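Local coordinates for MccF (Escherichia coli, PDB 4IIY), which is an S66-family serine peptidase that gives immunity to microcin C7, probably by hydrolysing the amide that joins its aminoacyl part to the nucleotide, at residues I298-H303 with V330-D335; E204-E209 with S337-M342; D265-E270 with R290-V295; G244-L249 with R281-L286. The protein carries 1 engineered substitution. One frame throughout, in Å; residues are numbered along the deposited sequence.

Overall arrangement
Contact 2 opens first along the chain, at 204-209, and closes last, at 337-342. The loop it makes encloses the other three. Inside it, contact 4 starts at 244-249 and contact 3 at 265-270. Contact 4 closes at 281-286 before contact 3 closes at 290-295, and the two cross. Contact 1 follows in series, from 298-303 to 330-335. Contacts 1, 3 and 4 all reach one mixed sheet, in which strands 236-245, 266-270, 297-301 and 330-334 are parallel neighbours. Contact 4 sets helix 276-288 against the short helix 246-249. Contact 2 ties the loop beyond strand 330-334 to strand 205-206. Contacts 2 and 4 both touch the bound glutamylsulfamoyl inosine.

Contact 1: I298-H303 with V330-D335; sequences IILGKH and VLDGFD. With EDO (1,2-ethanediol), chain L.
I299 lies alongside F334, with both side chains pointing the same way. Its CG2 comes within 3.5 Å of F334 CB and also touches the ring at CD2. With CG1 beside the backbone N (chi1 -57°), CG2 stands opposite that N. L300 is on the other face of the sheet, beside V330 and D332. Its CD1 packs against D332 OD1 at 3.6 Å. The backbones pair in parallel, with L331 N bonded to I298 O and L300 N to L331 O. A beta bulge then shifts the register between L300 and G301. There L300 O accepts from two successive amides, G333 N at 2.8 Å and F334 N at 3.0 Å. Strand 297-301, helix 315-323 and strand 330-334 form a beta-alpha-beta unit, and this contact joins its two strands.

Beyond the bulge K302 bends at chi4 (65°) and brings NZ down on the other strand. NZ donates to G333 O at 2.8 Å and makes a salt bridge to D335 OD1 at 2.7 Å, meeting that oxygen from above the carboxylate plane. N227 OD1 is a third partner, and W206 makes a cation-pi interaction with the lysine. A methionine in its place would probably leave D335 without its countercharge and G333 O without this donor. A bound ethanediol, probably from the crystallisation liquor, hydrogen-bonds through O1 to G301 O and through O2 to H303 ND1.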
# COMPACT_ATOMS: atom_id res chain seq x y z
N ILE B 298 -10.21 13.06 13.57
CA ILE B 298 -9.71 11.76 13.16
C ILE B 298 -9.96 10.76 14.29
O ILE B 298 -9.71 11.07 15.46
CB ILE B 298 -8.19 11.82 12.87
CG1 ILE B 298 -7.92 12.77 11.70
CG2 ILE B 298 -7.63 10.42 12.58
CD1 ILE B 298 -6.50 13.26 11.65
N ILE B 299 -10.45 9.58 13.92
CA ILE B 299 -10.54 8.44 14.83
C ILE B 299 -9.49 7.41 14.43
O ILE B 299 -9.49 6.93 13.29
CB ILE B 299 -11.92 7.77 14.75
CG1 ILE B 299 -13.05 8.76 15.05
CG2 ILE B 299 -11.99 6.55 15.68
CD1 ILE B 299 -14.42 8.25 14.64
N LEU B 300 -8.57 7.11 15.34
CA LEU B 300 -7.62 6.03 15.13
C LEU B 300 -8.12 4.80 15.88
O LEU B 300 -8.26 4.83 17.11
CB LEU B 300 -6.23 6.39 15.67
CG LEU B 300 -5.56 7.65 15.13
CD1 LEU B 300 -4.23 7.87 15.84
CD2 LEU B 300 -5.35 7.57 13.62
N GLY B 301 -8.40 3.72 15.16
CA GLY B 301 -8.69 2.46 15.83
C GLY B 301 -7.44 1.94 16.51
O GLY B 301 -6.31 2.21 16.07
N LYS B 302 -7.60 1.19 17.60
CA LYS B 302 -6.42 0.58 18.23
C LYS B 302 -5.68 -0.26 17.19
O LYS B 302 -6.28 -1.05 16.47
CB LYS B 302 -6.80 -0.30 19.42
CG LYS B 302 -7.35 0.44 20.63
CD LYS B 302 -7.42 -0.51 21.83
CE LYS B 302 -7.74 0.22 23.12
NZ LYS B 302 -9.09 0.83 23.10
N HIS B 303 -4.36 -0.13 17.16
CA HIS B 303 -3.52 -0.82 16.19
C HIS B 303 -3.02 -2.15 16.77
O HIS B 303 -2.24 -2.15 17.73
CB HIS B 303 -2.31 0.06 15.85
CG HIS B 303 -1.53 -0.40 14.65
ND1 HIS B 303 -1.35 0.41 13.55
CD2 HIS B 303 -0.88 -1.56 14.37
CE1 HIS B 303 -0.64 -0.23 12.64
NE2 HIS B 303 -0.33 -1.43 13.11
N VAL B 330 -8.26 14.38 17.80
CA VAL B 330 -8.09 12.96 17.51
C VAL B 330 -8.61 12.09 18.65
O VAL B 330 -8.24 12.31 19.81
CB VAL B 330 -6.61 12.62 17.27
CG1 VAL B 330 -6.44 11.12 17.08
CG2 VAL B 330 -6.05 13.38 16.08
N LEU B 331 -9.46 11.12 18.32
CA LEU B 331 -9.83 10.07 19.24
C LEU B 331 -8.85 8.94 18.97
O LEU B 331 -8.92 8.29 17.92
CB LEU B 331 -11.27 9.63 19.00
CG LEU B 331 -11.91 8.66 20.00
CD1 LEU B 331 -13.35 8.35 19.62
CD2 LEU B 331 -11.13 7.38 20.13
N ASP B 332 -7.90 8.75 19.88
CA ASP B 332 -6.86 7.74 19.70
C ASP B 332 -7.19 6.47 20.46
O ASP B 332 -7.11 6.45 21.69
CB ASP B 332 -5.52 8.29 20.16
CG ASP B 332 -4.38 7.32 19.91
OD1 ASP B 332 -4.56 6.38 19.11
OD2 ASP B 332 -3.29 7.51 20.50
N GLY B 333 -7.53 5.41 19.75
CA GLY B 333 -7.75 4.12 20.38
C GLY B 333 -9.19 3.65 20.44
O GLY B 333 -9.59 2.96 21.37
N PHE B 334 -10.00 4.01 19.44
CA PHE B 334 -11.36 3.50 19.35
C PHE B 334 -11.33 1.98 19.13
O PHE B 334 -10.49 1.47 18.37
CB PHE B 334 -12.12 4.22 18.23
CG PHE B 334 -13.60 3.93 18.17
CD1 PHE B 334 -14.42 4.08 19.28
CD2 PHE B 334 -14.19 3.58 16.96
CE1 PHE B 334 -15.78 3.83 19.19
CE2 PHE B 334 -15.55 3.34 16.87
CZ PHE B 334 -16.35 3.47 17.99
N ASP B 335 -12.23 1.27 19.79
CA ASP B 335 -12.27 -0.19 19.74
C ASP B 335 -13.07 -0.69 18.54
O ASP B 335 -14.06 -1.41 18.68
CB ASP B 335 -12.84 -0.75 21.04
CG ASP B 335 -11.96 -0.44 22.23
OD1 ASP B 335 -10.89 -1.09 22.36
OD2 ASP B 335 -12.31 0.46 23.02
C1 EDO L . -4.46 3.23 13.47
O1 EDO L . -4.63 1.86 13.88
C2 EDO L . -3.09 3.76 13.86
O2 EDO L . -2.08 3.11 13.08

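Contact 2: E204-E209 with S337-M342; sequences EKWSDE and SHTHPM. With 1EI (5'-O-(L-alpha-glutamylsulfamoyl)inosine), chain K.
S207 N donates to H340 O at 2.8 Å, the shortest polar bond between the two segments. H340 N returns a bond to S207 O at 3.0 Å. Together they make a single antiparallel hydrogen-bonded pair. The peptide bond before P341 is cis. P341 CD lies against K205 O at 3.4 Å and meets W206 CB at 4.0 Å.

T339 fills the angle between W206 and D208. OG1 sits between the backbone N and the carbonyl carbon (chi1 60°), which puts CG2 opposite that carbon. From there CG2 reaches D208 CB at 3.8 Å and W206 CZ3 at 4.0 Å, crossing the indole at a slant. The T339 backbone N is bonded to S337 OG, an ST turn. S337 OG also bonds to K302 O, which ties the turn to segment 298-303.

Next to T339 is H338, a predicted member of the charge relay. Its NE2 accepts from the amino N of the glutamylsulfamoyl inosine at 3.1 Å, and its ND1 is bonded to E270 OE1. C3' of the ligand ribose lies at the ring edge, in plane. A145, an engineered substitution at the predicted nucleophile position, touches the same imidazole.

W206 NE1 bonds to K226 O, and the W206 backbone pairs with Y225, so strand 225-226 flanks strand 205-206. Helix 178-191 packs on S207, H340 and P341 through L178, I181 and T182.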
# COMPACT_ATOMS: atom_id res chain seq x y z
N GLU B 204 -14.23 -2.48 28.85
CA GLU B 204 -13.43 -2.34 30.06
C GLU B 204 -12.01 -2.84 29.85
O GLU B 204 -11.06 -2.27 30.38
CB GLU B 204 -14.09 -3.06 31.23
CG GLU B 204 -15.38 -2.40 31.70
CD GLU B 204 -15.98 -3.05 32.92
OE1 GLU B 204 -15.84 -4.28 33.08
OE2 GLU B 204 -16.60 -2.33 33.73
N LYS B 205 -11.88 -3.90 29.06
CA LYS B 205 -10.58 -4.52 28.80
C LYS B 205 -10.50 -4.90 27.33
O LYS B 205 -11.54 -5.12 26.69
CB LYS B 205 -10.40 -5.78 29.65
CG LYS B 205 -10.45 -5.56 31.15
CD LYS B 205 -9.18 -4.91 31.64
CE LYS B 205 -9.19 -4.78 33.16
NZ LYS B 205 -9.27 -6.11 33.82
N TRP B 206 -9.28 -5.00 26.82
CA TRP B 206 -9.06 -5.37 25.42
C TRP B 206 -7.76 -6.13 25.30
O TRP B 206 -6.94 -6.15 26.23
CB TRP B 206 -9.02 -4.12 24.53
CG TRP B 206 -7.88 -3.21 24.85
CD1 TRP B 206 -7.80 -2.30 25.89
CD2 TRP B 206 -6.62 -3.14 24.17
NE1 TRP B 206 -6.59 -1.67 25.87
CE2 TRP B 206 -5.84 -2.17 24.83
CE3 TRP B 206 -6.07 -3.80 23.06
CZ2 TRP B 206 -4.55 -1.84 24.43
CZ3 TRP B 206 -4.79 -3.47 22.66
CH2 TRP B 206 -4.05 -2.50 23.34
N SER B 207 -7.54 -6.77 24.16
CA SER B 207 -6.27 -7.44 23.89
C SER B 207 -5.98 -7.45 22.41
O SER B 207 -6.89 -7.35 21.58
CB SER B 207 -6.27 -8.88 24.41
OG SER B 207 -4.94 -9.40 24.43
N ASP B 208 -4.71 -7.62 22.08
CA ASP B 208 -4.29 -7.79 20.70
C ASP B 208 -3.36 -8.99 20.52
O ASP B 208 -2.78 -9.15 19.45
CB ASP B 208 -3.63 -6.52 20.15
CG ASP B 208 -2.34 -6.15 20.87
OD1 ASP B 208 -2.04 -6.75 21.92
OD2 ASP B 208 -1.64 -5.22 20.39
N GLU B 209 -3.21 -9.84 21.53
CA GLU B 209 -2.25 -10.93 21.42
C GLU B 209 -2.60 -11.93 20.32
O GLU B 209 -3.76 -12.30 20.14
CB GLU B 209 -2.11 -11.67 22.75
CG GLU B 209 -1.42 -10.86 23.82
CD GLU B 209 -0.90 -11.75 24.91
OE1 GLU B 209 0.30 -12.09 24.86
OE2 GLU B 209 -1.70 -12.13 25.78
N SER B 337 -11.48 -2.18 15.25
CA SER B 337 -10.22 -2.45 14.59
C SER B 337 -9.95 -3.94 14.65
O SER B 337 -10.88 -4.73 14.79
CB SER B 337 -9.09 -1.66 15.26
OG SER B 337 -8.84 -2.16 16.56
N HIS B 338 -8.68 -4.33 14.55
CA HIS B 338 -8.30 -5.73 14.65
C HIS B 338 -8.15 -6.21 16.10
O HIS B 338 -7.94 -7.41 16.34
CB HIS B 338 -6.97 -5.99 13.94
CG HIS B 338 -7.04 -5.96 12.44
ND1 HIS B 338 -7.39 -4.84 11.71
CD2 HIS B 338 -6.75 -6.92 11.54
CE1 HIS B 338 -7.31 -5.13 10.42
NE2 HIS B 338 -6.93 -6.38 10.29
N THR B 339 -8.21 -5.31 17.08
CA THR B 339 -8.13 -5.73 18.48
C THR B 339 -9.47 -6.31 18.96
O THR B 339 -10.50 -6.09 18.33
CB THR B 339 -7.67 -4.58 19.39
OG1 THR B 339 -8.61 -3.50 19.31
CG2 THR B 339 -6.30 -4.06 18.96
N HIS B 340 -9.44 -7.06 20.05
CA HIS B 340 -10.65 -7.63 20.66
C HIS B 340 -10.90 -6.95 22.00
O HIS B 340 -9.97 -6.72 22.77
CB HIS B 340 -10.49 -9.14 20.90
CG HIS B 340 -10.39 -9.92 19.63
ND1 HIS B 340 -11.49 -10.37 18.93
CD2 HIS B 340 -9.31 -10.32 18.92
CE1 HIS B 340 -11.09 -11.01 17.85
NE2 HIS B 340 -9.77 -11.00 17.82
N PRO B 341 -12.17 -6.63 22.30
CA PRO B 341 -13.36 -6.83 21.47
C PRO B 341 -13.50 -5.73 20.42
O PRO B 341 -12.79 -4.73 20.45
CB PRO B 341 -14.49 -6.74 22.50
CG PRO B 341 -13.99 -5.72 23.48
CD PRO B 341 -12.49 -5.95 23.57
N MET B 342 -14.43 -5.94 19.50
CA MET B 342 -14.63 -5.02 18.40
C MET B 342 -16.06 -4.49 18.41
O MET B 342 -17.01 -5.27 18.50
CB MET B 342 -14.37 -5.75 17.08
CG MET B 342 -14.39 -4.84 15.88
SD MET B 342 -14.48 -5.75 14.33
CE MET B 342 -14.14 -4.37 13.25
O6 1EI K . -2.61 -17.63 12.32
C6 1EI K . -3.09 -16.66 12.94
N1 1EI K . -2.82 -16.46 14.25
C2 1EI K . -3.33 -15.42 14.93
N3 1EI K . -4.14 -14.50 14.38
C5 1EI K . -3.96 -15.69 12.26
C4 1EI K . -4.47 -14.59 13.07
N7 1EI K . -4.47 -15.52 11.02
C8 1EI K . -5.23 -14.41 11.03
N9 1EI K . -5.23 -13.86 12.26
C1' 1EI K . -5.93 -12.63 12.67
O4' 1EI K . -7.14 -12.44 11.95
C2' 1EI K . -5.06 -11.44 12.34
O2' 1EI K . -4.22 -11.12 13.45
C3' 1EI K . -6.06 -10.35 12.05
O3' 1EI K . -6.16 -9.48 13.18
C4' 1EI K . -7.40 -11.05 11.87
C5' 1EI K . -8.05 -10.69 10.54
O5' 1EI K . -7.24 -11.12 9.44
SBF 1EI K . -7.52 -10.53 8.05
OAE 1EI K . -7.19 -11.52 7.06
OAF 1EI K . -8.92 -10.19 8.03
NAQ 1EI K . -6.65 -9.26 7.94
C 1EI K . -6.67 -8.35 6.94
O 1EI K . -7.40 -8.34 5.95
CA 1EI K . -5.73 -7.19 7.09
N 1EI K . -4.87 -7.36 8.25
CB 1EI K . -4.91 -7.02 5.81
CG 1EI K . -4.68 -5.55 5.49
CD 1EI K . -3.54 -5.00 6.33
OE1 1EI K . -3.19 -5.62 7.35
OE2 1EI K . -2.99 -3.95 5.95

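Contact 3: D265-E270 with R290-V295; sequences DILFIE and RVFDKV
V295, L267 and D265 bury the most surface here. No hydrogen bond links the two segments, so the contact is mainly apolar packing. V295 CG1 is turned opposite its carbonyl carbon (chi1 -59°) and rests on L267 CB at 4.0 Å. V295 CB and CA also lie close over D265 O, with the CA at 3.3 Å.

L267 points its side chain at the short helix 291-294. Its CG is opposite the backbone N (chi1 179°), and CD2 is the methyl that leads. CD2 meets V291 CG1 at 4.2 Å, where the two side chains cross at about a right angle. The same methyl reaches F292 CE1 at 4.4 Å. L286 of helix 276-288 also touches both L267 and F292, so the three share one patch.

D265 gives mostly its backbone and CB to the contact, and its CB is 4.4 Å from V295 CG1. Its carboxylate turns to other partners. OD2 forms a salt bridge with R240 and accepts from R262 N.

Helix 276-288 ends in a Schellman motif, with R290 at positive phi as its C' residue. R290 also forms a salt bridge with E256 of the second subunit. The chain then makes the short helix and enters strand 297-301, beside strand 266-270. This is the return leg of the parallel beta-alpha-beta crossover from strand 266-270 through helix 276-288 to strand 297-301.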
# COMPACT_ATOMS: atom_id res chain seq x y z
N ASP B 265 -15.81 16.10 7.19
CA ASP B 265 -15.88 14.67 7.49
C ASP B 265 -15.05 14.33 8.72
O ASP B 265 -14.08 15.02 9.06
CB ASP B 265 -15.35 13.82 6.33
CG ASP B 265 -16.33 13.68 5.18
OD1 ASP B 265 -17.53 14.02 5.30
OD2 ASP B 265 -15.86 13.20 4.12
N ILE B 266 -15.41 13.23 9.38
CA ILE B 266 -14.57 12.61 10.39
C ILE B 266 -13.87 11.41 9.75
O ILE B 266 -14.53 10.52 9.23
CB ILE B 266 -15.39 12.15 11.62
CG1 ILE B 266 -15.97 13.37 12.34
CG2 ILE B 266 -14.55 11.31 12.56
CD1 ILE B 266 -16.91 13.03 13.49
N LEU B 267 -12.54 11.40 9.76
CA LEU B 267 -11.80 10.30 9.17
C LEU B 267 -11.65 9.18 10.19
O LEU B 267 -11.15 9.42 11.28
CB LEU B 267 -10.40 10.75 8.75
CG LEU B 267 -9.52 9.66 8.14
CD1 LEU B 267 -10.04 9.27 6.77
CD2 LEU B 267 -8.08 10.13 8.06
N PHE B 268 -12.08 7.97 9.83
CA PHE B 268 -11.86 6.78 10.65
C PHE B 268 -10.83 5.90 9.94
O PHE B 268 -11.04 5.50 8.79
CB PHE B 268 -13.18 6.02 10.83
CG PHE B 268 -12.99 4.61 11.31
CD1 PHE B 268 -12.49 4.36 12.58
CD2 PHE B 268 -13.31 3.54 10.50
CE1 PHE B 268 -12.29 3.04 13.01
CE2 PHE B 268 -13.12 2.23 10.93
CZ PHE B 268 -12.62 1.98 12.19
N ILE B 269 -9.73 5.61 10.63
CA ILE B 269 -8.68 4.77 10.08
C ILE B 269 -8.14 3.82 11.14
O ILE B 269 -7.98 4.19 12.32
CB ILE B 269 -7.52 5.58 9.46
CG1 ILE B 269 -7.14 6.73 10.39
CG2 ILE B 269 -7.91 6.09 8.08
CD1 ILE B 269 -5.85 7.44 10.00
N GLU B 270 -7.87 2.59 10.73
CA GLU B 270 -7.19 1.63 11.60
C GLU B 270 -6.25 0.79 10.75
O GLU B 270 -6.49 0.60 9.55
CB GLU B 270 -8.19 0.76 12.37
CG GLU B 270 -9.04 -0.19 11.52
CD GLU B 270 -8.42 -1.58 11.33
OE1 GLU B 270 -7.62 -2.03 12.18
OE2 GLU B 270 -8.76 -2.24 10.30
N ARG B 290 -4.29 15.92 0.77
CA ARG B 290 -5.03 17.06 1.35
C ARG B 290 -6.15 16.63 2.29
O ARG B 290 -7.03 17.44 2.63
CB ARG B 290 -5.57 18.00 0.26
CG ARG B 290 -4.50 18.53 -0.69
CD ARG B 290 -5.10 19.48 -1.71
NE ARG B 290 -4.10 20.03 -2.62
CZ ARG B 290 -3.42 21.15 -2.40
NH1 ARG B 290 -3.62 21.84 -1.29
NH2 ARG B 290 -2.53 21.57 -3.29
N VAL B 291 -6.11 15.38 2.74
CA VAL B 291 -7.14 14.90 3.64
C VAL B 291 -7.16 15.72 4.94
O VAL B 291 -8.23 16.01 5.48
CB VAL B 291 -6.94 13.41 3.94
CG1 VAL B 291 -7.91 12.95 5.01
CG2 VAL B 291 -7.11 12.59 2.66
N PHE B 292 -5.99 16.10 5.43
CA PHE B 292 -5.90 16.83 6.69
C PHE B 292 -6.27 18.31 6.55
O PHE B 292 -6.37 19.02 7.55
CB PHE B 292 -4.51 16.64 7.34
CG PHE B 292 -4.15 15.20 7.60
CD1 PHE B 292 -5.10 14.31 8.09
CD2 PHE B 292 -2.87 14.73 7.35
CE1 PHE B 292 -4.77 12.98 8.32
CE2 PHE B 292 -2.54 13.41 7.59
CZ PHE B 292 -3.48 12.53 8.07
N ASP B 293 -6.50 18.76 5.32
CA ASP B 293 -7.05 20.09 5.08
C ASP B 293 -8.58 20.08 5.13
O ASP B 293 -9.21 21.14 5.19
CB ASP B 293 -6.60 20.64 3.72
CG ASP B 293 -5.11 20.95 3.67
OD1 ASP B 293 -4.50 21.18 4.74
OD2 ASP B 293 -4.56 20.99 2.55
N LYS B 294 -9.16 18.88 5.08
CA LYS B 294 -10.61 18.74 4.99
C LYS B 294 -11.27 18.27 6.28
O LYS B 294 -12.33 18.78 6.65
CB LYS B 294 -10.98 17.75 3.89
CG LYS B 294 -10.65 18.17 2.47
CD LYS B 294 -10.91 16.99 1.54
CE LYS B 294 -10.56 17.25 0.09
NZ LYS B 294 -10.73 15.99 -0.69
N VAL B 295 -10.69 17.26 6.93
CA VAL B 295 -11.42 16.58 8.00
C VAL B 295 -11.46 17.38 9.29
O VAL B 295 -10.52 18.11 9.62
CB VAL B 295 -10.90 15.13 8.25
CG1 VAL B 295 -11.04 14.30 6.97
CG2 VAL B 295 -9.46 15.13 8.73

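Contact 4: G244-L249 with R281-L286; sequences GNLNTL and RLFSML. With 1EI (5'-O-(L-alpha-glutamylsulfamoyl)inosine), chain K.
A chi1 of 178° swings CG of L246 opposite the backbone N and sends both methyls into helix 276-288. L246 is a knob in the hole formed by L282, F283, M285 and L286. Its CD2 slides past L282 to within 3.6 Å of CB. It meets L286 tip to tip, with CD2 at 3.8 Å from L286 CD1. M285 CE comes to L246 CD1 at 4.1 Å.

N247 is also turned with CG opposite the backbone N (chi1 -166°), and its amide divides the work. OD1 lies on L282 CD2 at 3.9 Å. ND2 donates to OE2 of the ligand's glutamyl carboxylate at 2.9 Å, in a bent bond of 131°.

N245 is the N-cap of the short helix 246-249. Its OD1 is gripped twice, by T248 N at 3.0 Å and by T248 OG1 at 2.8 Å. Its ND2 bonds to E270 OE2, so the cap residue also holds a predicted charge-relay side chain. Replacing it with alanine would probably leave T248 N without its cap and E270 OE2 without one of its donors.

The helix 246-249 follows directly from strand 236-245. L246 and L286 also pack on I269 of the adjacent strand 266-270, and helix 315-323 covers F283. Helix 276-288 also meets the second subunit: R281 NH1 bonds to T250 OG1, and S284 OG to S124 OG, of that subunit.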
# COMPACT_ATOMS: atom_id res chain seq x y z
N GLY B 244 -11.90 3.34 7.08
CA GLY B 244 -11.76 1.91 7.30
C GLY B 244 -10.31 1.55 7.50
O GLY B 244 -9.54 2.31 8.11
N ASN B 245 -9.93 0.38 7.00
CA ASN B 245 -8.54 -0.04 7.10
C ASN B 245 -7.69 0.77 6.13
O ASN B 245 -7.89 0.71 4.92
CB ASN B 245 -8.42 -1.54 6.81
CG ASN B 245 -7.00 -2.06 6.98
OD1 ASN B 245 -6.23 -2.13 6.02
ND2 ASN B 245 -6.66 -2.46 8.20
N LEU B 246 -6.74 1.52 6.66
CA LEU B 246 -6.02 2.50 5.86
C LEU B 246 -5.13 1.85 4.80
O LEU B 246 -5.14 2.25 3.64
CB LEU B 246 -5.23 3.46 6.75
CG LEU B 246 -4.38 4.51 6.06
CD1 LEU B 246 -5.21 5.34 5.07
CD2 LEU B 246 -3.71 5.40 7.11
N ASN B 247 -4.38 0.82 5.18
CA ASN B 247 -3.58 0.14 4.18
C ASN B 247 -4.45 -0.38 3.03
O ASN B 247 -4.08 -0.31 1.86
CB ASN B 247 -2.78 -0.99 4.82
CG ASN B 247 -1.69 -1.50 3.91
OD1 ASN B 247 -0.80 -0.75 3.50
ND2 ASN B 247 -1.75 -2.78 3.57
N THR B 248 -5.61 -0.94 3.36
CA THR B 248 -6.51 -1.44 2.32
C THR B 248 -7.02 -0.34 1.39
O THR B 248 -7.21 -0.57 0.19
CB THR B 248 -7.69 -2.21 2.94
OG1 THR B 248 -7.19 -3.30 3.71
CG2 THR B 248 -8.62 -2.75 1.87
N LEU B 249 -7.25 0.85 1.92
CA LEU B 249 -7.73 1.96 1.10
C LEU B 249 -6.77 2.27 -0.05
O LEU B 249 -7.20 2.76 -1.10
CB LEU B 249 -7.98 3.21 1.94
CG LEU B 249 -9.19 3.12 2.88
CD1 LEU B 249 -9.23 4.34 3.81
CD2 LEU B 249 -10.51 2.99 2.12
N ARG B 281 4.37 6.17 6.34
CA ARG B 281 4.09 6.23 4.91
C ARG B 281 2.60 6.47 4.64
O ARG B 281 2.23 7.30 3.80
CB ARG B 281 4.54 4.94 4.23
CG ARG B 281 4.45 4.96 2.74
CD ARG B 281 5.07 3.68 2.16
NE ARG B 281 4.11 2.58 2.14
CZ ARG B 281 3.15 2.48 1.23
NH1 ARG B 281 3.04 3.41 0.29
NH2 ARG B 281 2.29 1.46 1.26
N LEU B 282 1.74 5.74 5.34
CA LEU B 282 0.30 5.85 5.12
C LEU B 282 -0.25 7.19 5.61
O LEU B 282 -1.11 7.78 4.96
CB LEU B 282 -0.43 4.68 5.78
CG LEU B 282 -0.13 3.31 5.18
CD1 LEU B 282 -0.67 2.21 6.09
CD2 LEU B 282 -0.72 3.17 3.78
N PHE B 283 0.25 7.68 6.74
CA PHE B 283 -0.18 8.99 7.22
C PHE B 283 0.28 10.08 6.24
O PHE B 283 -0.48 11.01 5.94
CB PHE B 283 0.37 9.29 8.62
CG PHE B 283 -0.27 8.51 9.75
CD1 PHE B 283 -1.48 7.85 9.60
CD2 PHE B 283 0.36 8.46 10.99
CE1 PHE B 283 -2.04 7.15 10.67
CE2 PHE B 283 -0.19 7.79 12.06
CZ PHE B 283 -1.40 7.14 11.91
N SER B 284 1.51 9.98 5.74
CA SER B 284 1.97 10.95 4.75
C SER B 284 1.16 10.88 3.44
O SER B 284 0.91 11.91 2.83
CB SER B 284 3.47 10.85 4.50
OG SER B 284 4.16 11.52 5.55
N MET B 285 0.74 9.68 3.03
CA MET B 285 -0.15 9.56 1.87
C MET B 285 -1.39 10.42 2.05
O MET B 285 -1.78 11.19 1.17
CB MET B 285 -0.52 8.10 1.65
CG MET B 285 -1.35 7.82 0.38
SD MET B 285 -3.12 8.16 0.52
CE MET B 285 -3.60 6.89 1.69
N LEU B 286 -2.02 10.32 3.22
CA LEU B 286 -3.21 11.13 3.51
C LEU B 286 -2.88 12.62 3.45
O LEU B 286 -3.65 13.41 2.89
CB LEU B 286 -3.78 10.77 4.89
CG LEU B 286 -4.32 9.35 5.04
CD1 LEU B 286 -4.62 9.07 6.51
CD2 LEU B 286 -5.55 9.16 4.16
O6 1EI K . -2.61 -17.63 12.32
C6 1EI K . -3.09 -16.66 12.94
N1 1EI K . -2.82 -16.46 14.25
C2 1EI K . -3.33 -15.42 14.93
N3 1EI K . -4.14 -14.50 14.38
C5 1EI K . -3.96 -15.69 12.26
C4 1EI K . -4.47 -14.59 13.07
N7 1EI K . -4.47 -15.52 11.02
C8 1EI K . -5.23 -14.41 11.03
N9 1EI K . -5.23 -13.86 12.26
C1' 1EI K . -5.93 -12.63 12.67
O4' 1EI K . -7.14 -12.44 11.95
C2' 1EI K . -5.06 -11.44 12.34
O2' 1EI K . -4.22 -11.12 13.45
C3' 1EI K . -6.06 -10.35 12.05
O3' 1EI K . -6.16 -9.48 13.18
C4' 1EI K . -7.40 -11.05 11.87
C5' 1EI K . -8.05 -10.69 10.54
O5' 1EI K . -7.24 -11.12 9.44
SBF 1EI K . -7.52 -10.53 8.05
OAE 1EI K . -7.19 -11.52 7.06
OAF 1EI K . -8.92 -10.19 8.03
NAQ 1EI K . -6.65 -9.26 7.94
C 1EI K . -6.67 -8.35 6.94
O 1EI K . -7.40 -8.34 5.95
CA 1EI K . -5.73 -7.19 7.09
N 1EI K . -4.87 -7.36 8.25
CB 1EI K . -4.91 -7.02 5.81
CG 1EI K . -4.68 -5.55 5.49
CD 1EI K . -3.54 -5.00 6.33
OE1 1EI K . -3.19 -5.62 7.35
OE2 1EI K . -2.99 -3.95 5.95